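Local coordinates for protein hydroxymethyldihydropterin pyrophosphokinase-dihydropteroate synthase, putative (Plasmodium vivax, PDB 5Z79) that probably catalyses two consecutive steps of folate synthesis, pyrophosphorylating 6-hydroxymethyl-7,8-dihydropterin and then joining it to 4-aminobenzoate to give dihydropteroate, at residues 11-16 against 104-110; 92-96 against 168-172. One frame throughout, in Å; residues are numbered along the deposited sequence.

Interaction 1 (11-16 against 104-110); sequences PRNIAV and CKELEVF
Ile14 is the bump of this contact, and the hollow it fills lies on one side of the helix, between Glu106, Leu107 and Phe110. Its two branches divide the work. CG2 comes down over one face of the Phe110 ring, 3.6 Å from the centroid and nearer the CG side of the ring, a CH-pi contact. With CG1 held anti to the carbonyl carbon (chi1 -68°), the other branch runs toward the start of the helix, where CD1 settles 3.7 Å from Glu106 CB and within 3.8 Å of Leu107 N. Cys104 SG lies at the margin of the hollow, 4.5 Å from Ile14 CD1. As the N-cap residue, Cys104 also takes a weak capping bond from Leu107 N to its SG.

Glu106 supplies a bump in the reverse direction. Its chain bends at chi2 and its CG rests 3.3 Å from Arg12 O, while OE2 receives a weak bond from Arg12 N (3.3 Å). The carboxylate thus keeps a light hold on the backbone just ahead of the strand; the guanidinium of Arg12 turns away to Glu96. Further along, Val16 CG2 reaches Phe110 CZ at 4.1 Å.

Segments 105-110 and 13-16 cross at -64°, and helix 105-111 lies on the face of the antiparallel sheet opposite helix 174-188. Strands 13-21, 43-54, 160-169 and 207-213, with helices 27-42 and 174-188, form the ferredoxin-like core of the HPPK fold. Strand 13-21 runs between 160-169 and 207-213, Ile46 of strand 43-54 touches Cys104 and Leu107, and Tyr286 stacks on Phe110.

Interaction 2 (92-96 against 168-172); sequences SRYEE and RTFVE
Ser92 begins the contact by bringing OG to within 3.8 Å of Phe170 CZ, approaching the ring obliquely. The same hydroxyl donates to Tyr94 O from above the carbonyl plane, a bond spanning Arg93 within the loop.

Tyr94 follows with a ring-on-ring overlap. Its CB stands over the centre of the Phe170 ring, 3.8 Å from the centroid, so the phenol ring beyond it is displaced along the same face. The result is an offset stack with centroids 4.6 Å apart and planes only 9° from parallel. Phe170 presents that face because its CG lies between the backbone N and the carbonyl carbon (chi1 50°), swinging the ring toward the loop.

Phe170 directly follows strand 160-169, the third strand in sequence of the ferredoxin-like βαββαβ core of the HPPK fold. The loop carrying residues 92-96 belongs to the long connection from strand 43-54 to this one, and here it folds back against the strand's end.

Glu96 bends back at chi2 (-62°) and divides its carboxylate between two tasks. OE1 forms a long salt bridge of 3.4 Å with Arg168 NH2 and has a stronger partner in Arg12. OE2 sits at the edge of the Phe170 ring, in its plane, 3.4 Å from CD2. A water donates to Glu96 OE2 and to Arg168 O, each at 2.6 Å, and accepts from Arg168 NE, tying carboxylate, guanidinium and backbone together.

The two interactions meet at neighbouring strands of one sheet, 13-21 and 160-169, with centres 13 Å apart. Interaction 1 is partly buried: a helix lies across the sheet face, and aliphatic groups and a ring do most of the packing, with a single weak bond at its outer end. Interaction 2 lies at the surface, where an irregular loop covers the end of the neighbouring strand through stacked rings, charges and a water. The charged ends join them: Arg12 of 11-16 reaches Glu96 of 92-96, NH2 to OE1 2.8 Å. That carboxylate therefore serves Arg168 at the end of one strand and Arg12 just ahead of the other, while Arg12 CB packs against Arg168 CG.

Interaction 1 (11-16 against 104-110)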
ATOM      1  N   PRO A  11      13.011  -9.534  53.386  1.00 40.87           N
ATOM      2  CA  PRO A  11      12.682  -9.453  51.950  1.00 39.55           C
ATOM      3  C   PRO A  11      13.417  -8.307  51.245  1.00 38.27           C
ATOM      4  O   PRO A  11      13.811  -7.308  51.887  1.00 38.44           O
ATOM      5  CB  PRO A  11      11.160  -9.219  51.934  1.00 39.94           C
ATOM      6  CG  PRO A  11      10.810  -8.663  53.285  1.00 41.18           C
ATOM      7  CD  PRO A  11      11.933  -8.988  54.239  1.00 41.85           C
ATOM      8  N   ARG A  12      13.525  -8.433  49.942  1.00 37.13           N
ATOM      9  CA  ARG A  12      14.208  -7.471  49.155  1.00 35.95           C
ATOM     10  C   ARG A  12      13.440  -6.283  48.797  1.00 35.63           C
ATOM     11  O   ARG A  12      12.257  -6.310  48.718  1.00 36.04           O
ATOM     12  CB  ARG A  12      14.518  -8.078  47.829  1.00 35.01           C
ATOM     13  CG  ARG A  12      15.190  -9.399  47.857  1.00 35.31           C
ATOM     14  CD  ARG A  12      16.646  -9.140  48.036  1.00 35.29           C
ATOM     15  NE  ARG A  12      17.451 -10.097  47.326  1.00 35.04           N
ATOM     16  CZ  ARG A  12      18.513 -10.665  47.847  1.00 35.70           C
ATOM     17  NH1 ARG A  12      18.861 -10.377  49.077  1.00 36.66           N
ATOM     18  NH2 ARG A  12      19.222 -11.508  47.136  1.00 35.44           N
ATOM     19  N   ASN A  13      14.140  -5.236  48.479  1.00 34.98           N
ATOM     20  CA  ASN A  13      13.426  -4.014  48.119  1.00 34.69           C
ATOM     21  C   ASN A  13      13.319  -3.901  46.604  1.00 33.59           C
ATOM     22  O   ASN A  13      14.103  -4.492  45.859  1.00 32.96           O
ATOM     23  CB  ASN A  13      14.106  -2.786  48.719  1.00 34.88           C
ATOM     24  CG  ASN A  13      14.136  -2.820  50.234  1.00 36.07           C
ATOM     25  OD1 ASN A  13      13.126  -3.060  50.880  1.00 36.89           O
ATOM     26  ND2 ASN A  13      15.300  -2.558  50.805  1.00 36.26           N
ATOM     27  N   ILE A  14      12.308  -3.143  46.181  1.00 33.51           N
ATOM     28  CA  ILE A  14      11.937  -2.900  44.786  1.00 32.66           C
ATOM     29  C   ILE A  14      12.253  -1.457  44.497  1.00 32.39           C
ATOM     30  O   ILE A  14      11.761  -0.599  45.178  1.00 33.02           O
ATOM     31  CB  ILE A  14      10.423  -3.072  44.648  1.00 33.07           C
ATOM     32  CG1 ILE A  14      10.044  -4.558  44.846  1.00 33.43           C
ATOM     33  CG2 ILE A  14       9.900  -2.470  43.354  1.00 32.42           C
ATOM     34  CD1 ILE A  14      10.776  -5.548  43.975  1.00 32.70           C
ATOM     35  N   ALA A  15      13.094  -1.179  43.524  1.00 31.60           N
ATOM     36  CA  ALA A  15      13.368   0.192  43.174  1.00 31.46           C
ATOM     37  C   ALA A  15      13.123   0.315  41.711  1.00 30.74           C
ATOM     38  O   ALA A  15      13.162  -0.674  41.010  1.00 30.25           O
ATOM     39  CB  ALA A  15      14.792   0.574  43.490  1.00 31.40           C
ATOM     40  N   VAL A  16      12.851   1.537  41.273  1.00 30.80           N
ATOM     41  CA  VAL A  16      12.591   1.839  39.881  1.00 30.28           C
ATOM     42  C   VAL A  16      13.552   2.944  39.458  1.00 30.17           C
ATOM     43  O   VAL A  16      13.677   3.986  40.094  1.00 30.73           O
ATOM     44  CB  VAL A  16      11.127   2.239  39.687  1.00 30.69           C
ATOM     45  CG1 VAL A  16      10.803   2.421  38.222  1.00 30.22           C
ATOM     46  CG2 VAL A  16      10.235   1.166  40.283  1.00 31.01           C
ATOM     47  N   CYS A 104       7.698 -12.638  41.179  1.00 33.94           N
ATOM     48  CA  CYS A 104       8.477 -11.925  42.189  1.00 34.02           C
ATOM     49  C   CYS A 104       7.608 -11.247  43.215  1.00 34.84           C
ATOM     50  O   CYS A 104       7.253 -10.106  43.045  1.00 34.49           O
ATOM     51  CB  CYS A 104       9.402 -10.892  41.563  1.00 32.87           C
ATOM     52  SG  CYS A 104      10.215  -9.843  42.801  1.00 33.06           S
ATOM     53  N   LYS A 105       7.305 -11.935  44.312  1.00 36.07           N
ATOM     54  CA  LYS A 105       6.339 -11.423  45.306  1.00 37.11           C
ATOM     55  C   LYS A 105       6.628 -10.007  45.788  1.00 36.83           C
ATOM     56  O   LYS A 105       5.694  -9.217  45.958  1.00 37.21           O
ATOM     57  CB  LYS A 105       6.188 -12.384  46.496  1.00 38.58           C
ATOM     58  CG  LYS A 105       5.346 -13.601  46.104  1.00 39.28           C
ATOM     59  CD  LYS A 105       5.605 -14.796  46.998  1.00 40.55           C
ATOM     60  CE  LYS A 105       5.019 -16.069  46.411  1.00 41.11           C
ATOM     61  NZ  LYS A 105       4.751 -17.032  47.534  1.00 42.90           N
ATOM     62  N   GLU A 106       7.899  -9.670  45.973  1.00 36.24           N
ATOM     63  CA  GLU A 106       8.232  -8.311  46.360  1.00 35.99           C
ATOM     64  C   GLU A 106       7.571  -7.332  45.397  1.00 35.31           C
ATOM     65  O   GLU A 106       6.996  -6.323  45.792  1.00 35.70           O
ATOM     66  CB  GLU A 106       9.743  -8.090  46.409  1.00 35.33           C
ATOM     67  CG  GLU A 106      10.413  -8.760  47.596  1.00 36.22           C
ATOM     68  CD  GLU A 106      10.960 -10.148  47.275  1.00 36.24           C
ATOM     69  OE1 GLU A 106      10.487 -10.785  46.295  1.00 35.86           O
ATOM     70  OE2 GLU A 106      11.880 -10.600  48.003  1.00 36.73           O
ATOM     71  N   LEU A 107       7.631  -7.659  44.127  1.00 34.43           N
ATOM     72  CA  LEU A 107       7.035  -6.825  43.097  1.00 33.83           C
ATOM     73  C   LEU A 107       5.504  -6.751  43.268  1.00 34.73           C
ATOM     74  O   LEU A 107       4.926  -5.686  43.376  1.00 34.99           O
ATOM     75  CB  LEU A 107       7.449  -7.370  41.710  1.00 32.82           C
ATOM     76  CG  LEU A 107       7.020  -6.629  40.461  1.00 32.14           C
ATOM     77  CD1 LEU A 107       7.218  -5.137  40.590  1.00 31.97           C
ATOM     78  CD2 LEU A 107       7.848  -7.174  39.311  1.00 31.20           C
ATOM     79  N   GLU A 108       4.852  -7.890  43.327  1.00 35.36           N
ATOM     80  CA  GLU A 108       3.411  -7.884  43.463  1.00 36.34           C
ATOM     81  C   GLU A 108       3.026  -6.873  44.507  1.00 37.18           C
ATOM     82  O   GLU A 108       2.134  -6.036  44.300  1.00 37.52           O
ATOM     83  CB  GLU A 108       2.889  -9.259  43.895  1.00 37.34           C
ATOM     84  CG  GLU A 108       2.837 -10.250  42.750  1.00 36.81           C
ATOM     85  CD  GLU A 108       2.101 -11.538  43.072  1.00 37.98           C
ATOM     86  OE1 GLU A 108       1.516 -11.678  44.178  1.00 39.31           O
ATOM     87  OE2 GLU A 108       2.124 -12.431  42.189  1.00 37.64           O
ATOM     88  N   VAL A 109       3.720  -6.990  45.635  1.00 37.61           N
ATOM     89  CA  VAL A 109       3.477  -6.201  46.823  1.00 38.58           C
ATOM     90  C   VAL A 109       3.711  -4.734  46.533  1.00 38.00           C
ATOM     91  O   VAL A 109       2.879  -3.893  46.825  1.00 38.74           O
ATOM     92  CB  VAL A 109       4.413  -6.671  47.961  1.00 39.00           C
ATOM     93  CG1 VAL A 109       4.396  -5.697  49.135  1.00 39.85           C
ATOM     94  CG2 VAL A 109       4.027  -8.076  48.422  1.00 39.98           C
ATOM     95  N   PHE A 110       4.861  -4.440  45.948  1.00 36.78           N
ATOM     96  CA  PHE A 110       5.205  -3.070  45.588  1.00 36.23           C
ATOM     97  C   PHE A 110       4.104  -2.434  44.780  1.00 36.33           C
ATOM     98  O   PHE A 110       3.752  -1.291  45.058  1.00 36.82           O
ATOM     99  CB  PHE A 110       6.502  -3.016  44.819  1.00 34.94           C
ATOM    100  CG  PHE A 110       6.720  -1.730  44.153  1.00 34.39           C
ATOM    101  CD1 PHE A 110       7.257  -0.677  44.852  1.00 34.66           C
ATOM    102  CD2 PHE A 110       6.353  -1.555  42.818  1.00 33.74           C
ATOM    103  CE1 PHE A 110       7.462   0.540  44.226  1.00 34.29           C
ATOM    104  CE2 PHE A 110       6.543  -0.343  42.178  1.00 33.38           C
ATOM    105  CZ  PHE A 110       7.099   0.710  42.882  1.00 33.67           C
TER

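Interaction 2 (92-96 against 168-172)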
ATOM      1  N   SER A  92      30.700  -7.505  43.542  1.00 35.26           N
ATOM      2  CA  SER A  92      29.652  -7.246  44.522  1.00 35.14           C
ATOM      3  C   SER A  92      29.881  -8.165  45.676  1.00 36.20           C
ATOM      4  O   SER A  92      30.247  -9.289  45.480  1.00 36.68           O
ATOM      5  CB  SER A  92      28.277  -7.567  43.924  1.00 34.23           C
ATOM      6  OG  SER A  92      27.220  -7.312  44.833  1.00 34.21           O
ATOM      7  N   ARG A  93      29.638  -7.694  46.880  1.00 36.66           N
ATOM      8  CA  ARG A  93      29.669  -8.549  48.047  1.00 37.73           C
ATOM      9  C   ARG A  93      28.504  -9.464  48.093  1.00 37.58           C
ATOM     10  O   ARG A  93      28.520 -10.462  48.788  1.00 38.52           O
ATOM     11  CB  ARG A  93      29.624  -7.733  49.302  1.00 38.29           C
ATOM     12  CG  ARG A  93      30.975  -7.202  49.676  1.00 39.06           C
ATOM     13  CD  ARG A  93      30.782  -6.315  50.861  1.00 39.53           C
ATOM     14  NE  ARG A  93      32.001  -5.602  51.154  1.00 40.19           N
ATOM     15  CZ  ARG A  93      32.913  -5.998  52.019  1.00 41.48           C
ATOM     16  NH1 ARG A  93      32.763  -7.127  52.700  1.00 42.30           N
ATOM     17  NH2 ARG A  93      33.974  -5.236  52.204  1.00 42.06           N
ATOM     18  N   TYR A  94      27.475  -9.124  47.362  1.00 36.50           N
ATOM     19  CA  TYR A  94      26.312  -9.965  47.312  1.00 36.37           C
ATOM     20  C   TYR A  94      26.344 -10.704  45.986  1.00 35.80           C
ATOM     21  O   TYR A  94      27.113 -10.362  45.101  1.00 35.39           O
ATOM     22  CB  TYR A  94      25.060  -9.116  47.443  1.00 35.72           C
ATOM     23  CG  TYR A  94      24.954  -8.369  48.759  1.00 36.35           C
ATOM     24  CD1 TYR A  94      25.940  -7.473  49.179  1.00 36.65           C
ATOM     25  CD2 TYR A  94      23.844  -8.529  49.559  1.00 36.74           C
ATOM     26  CE1 TYR A  94      25.819  -6.777  50.364  1.00 37.28           C
ATOM     27  CE2 TYR A  94      23.713  -7.838  50.748  1.00 37.40           C
ATOM     28  CZ  TYR A  94      24.699  -6.964  51.140  1.00 37.65           C
ATOM     29  OH  TYR A  94      24.535  -6.306  52.330  1.00 38.38           O
ATOM     30  N   GLU A  95      25.558 -11.766  45.887  1.00 35.95           N
ATOM     31  CA  GLU A  95      25.400 -12.454  44.624  1.00 35.41           C
ATOM     32  C   GLU A  95      24.007 -13.107  44.501  1.00 35.23           C
ATOM     33  O   GLU A  95      23.556 -13.840  45.408  1.00 36.11           O
ATOM     34  CB  GLU A  95      26.544 -13.460  44.412  1.00 36.23           C
ATOM     35  CG  GLU A  95      26.760 -13.781  42.941  1.00 35.60           C
ATOM     36  CD  GLU A  95      28.229 -13.761  42.492  1.00 36.00           C
ATOM     37  OE1 GLU A  95      28.956 -14.742  42.859  1.00 37.14           O
ATOM     38  OE2 GLU A  95      28.642 -12.801  41.740  1.00 35.30           O
ATOM     39  N   GLU A  96      23.328 -12.787  43.390  1.00 34.17           N
ATOM     40  CA  GLU A  96      22.040 -13.420  43.025  1.00 33.97           C
ATOM     41  C   GLU A  96      22.305 -14.745  42.282  1.00 34.29           C
ATOM     42  O   GLU A  96      23.338 -14.906  41.592  1.00 34.24           O
ATOM     43  CB  GLU A  96      21.142 -12.513  42.123  1.00 32.80           C
ATOM     44  CG  GLU A  96      20.782 -11.117  42.634  1.00 32.44           C
ATOM     45  CD  GLU A  96      19.974 -11.157  43.929  1.00 33.16           C
ATOM     46  OE1 GLU A  96      19.678 -12.285  44.441  1.00 33.97           O
ATOM     47  OE2 GLU A  96      19.638 -10.073  44.501  1.00 33.07           O
ATOM     48  N   ARG A 168      14.731  -5.705  41.760  1.00 30.44           N
ATOM     49  CA  ARG A 168      14.612  -6.358  43.091  1.00 31.34           C
ATOM     50  C   ARG A 168      15.968  -6.246  43.775  1.00 31.58           C
ATOM     51  O   ARG A 168      16.930  -6.843  43.325  1.00 31.35           O
ATOM     52  CB  ARG A 168      14.269  -7.833  42.911  1.00 31.59           C
ATOM     53  CG  ARG A 168      13.805  -8.539  44.182  1.00 32.67           C
ATOM     54  CD  ARG A 168      13.793 -10.066  43.995  1.00 33.03           C
ATOM     55  NE  ARG A 168      15.142 -10.552  43.695  1.00 32.80           N
ATOM     56  CZ  ARG A 168      15.442 -11.694  43.074  1.00 32.81           C
ATOM     57  NH1 ARG A 168      14.483 -12.527  42.676  1.00 33.02           N
ATOM     58  NH2 ARG A 168      16.723 -11.997  42.839  1.00 32.71           N
ATOM     59  N   THR A 169      16.073  -5.465  44.832  1.00 32.11           N
ATOM     60  CA  THR A 169      17.382  -5.004  45.244  1.00 32.21           C
ATOM     61  C   THR A 169      17.703  -5.423  46.661  1.00 33.21           C
ATOM     62  O   THR A 169      16.822  -5.557  47.489  1.00 33.89           O
ATOM     63  CB  THR A 169      17.479  -3.478  45.124  1.00 31.96           C
ATOM     64  OG1 THR A 169      18.841  -3.066  45.117  1.00 31.91           O
ATOM     65  CG2 THR A 169      16.774  -2.811  46.263  1.00 32.70           C
ATOM     66  N   PHE A 170      18.993  -5.616  46.912  1.00 33.41           N
ATOM     67  CA  PHE A 170      19.501  -5.966  48.208  1.00 34.42           C
ATOM     68  C   PHE A 170      20.136  -4.767  48.882  1.00 34.70           C
ATOM     69  O   PHE A 170      20.829  -4.914  49.896  1.00 35.54           O
ATOM     70  CB  PHE A 170      20.505  -7.099  48.081  1.00 34.66           C
ATOM     71  CG  PHE A 170      21.545  -6.865  47.062  1.00 33.98           C
ATOM     72  CD1 PHE A 170      22.492  -5.879  47.230  1.00 34.00           C
ATOM     73  CD2 PHE A 170      21.585  -7.638  45.912  1.00 33.42           C
ATOM     74  CE1 PHE A 170      23.476  -5.664  46.258  1.00 33.51           C
ATOM     75  CE2 PHE A 170      22.559  -7.439  44.931  1.00 32.90           C
ATOM     76  CZ  PHE A 170      23.514  -6.450  45.104  1.00 32.97           C
ATOM     77  N   VAL A 171      19.902  -3.573  48.341  1.00 34.12           N
ATOM     78  CA  VAL A 171      20.331  -2.351  49.010  1.00 34.50           C
ATOM     79  C   VAL A 171      19.257  -1.974  49.994  1.00 35.19           C
ATOM     80  O   VAL A 171      18.079  -2.046  49.677  1.00 34.99           O
ATOM     81  CB  VAL A 171      20.535  -1.176  48.057  1.00 33.80           C
ATOM     82  CG1 VAL A 171      21.031   0.035  48.839  1.00 34.38           C
ATOM     83  CG2 VAL A 171      21.514  -1.545  46.963  1.00 33.17           C
ATOM     84  N   GLU A 172      19.666  -1.575  51.190  1.00 36.09           N
ATOM     85  CA  GLU A 172      18.728  -1.453  52.283  1.00 36.99           C
ATOM     86  C   GLU A 172      18.057  -0.093  52.371  1.00 37.07           C
ATOM     87  O   GLU A 172      17.058   0.047  53.063  1.00 37.77           O
ATOM     88  CB  GLU A 172      19.436  -1.754  53.588  1.00 38.09           C
ATOM     89  CG  GLU A 172      20.177  -3.114  53.628  1.00 38.28           C
ATOM     90  CD  GLU A 172      20.791  -3.431  54.999  1.00 39.58           C
ATOM     91  OE1 GLU A 172      20.363  -2.820  56.012  1.00 40.42           O
ATOM     92  OE2 GLU A 172      21.710  -4.285  55.051  1.00 39.84           O
TER
HETATM   93  O   HOH W   1      17.425  -8.855  44.899  1.00 19.16           O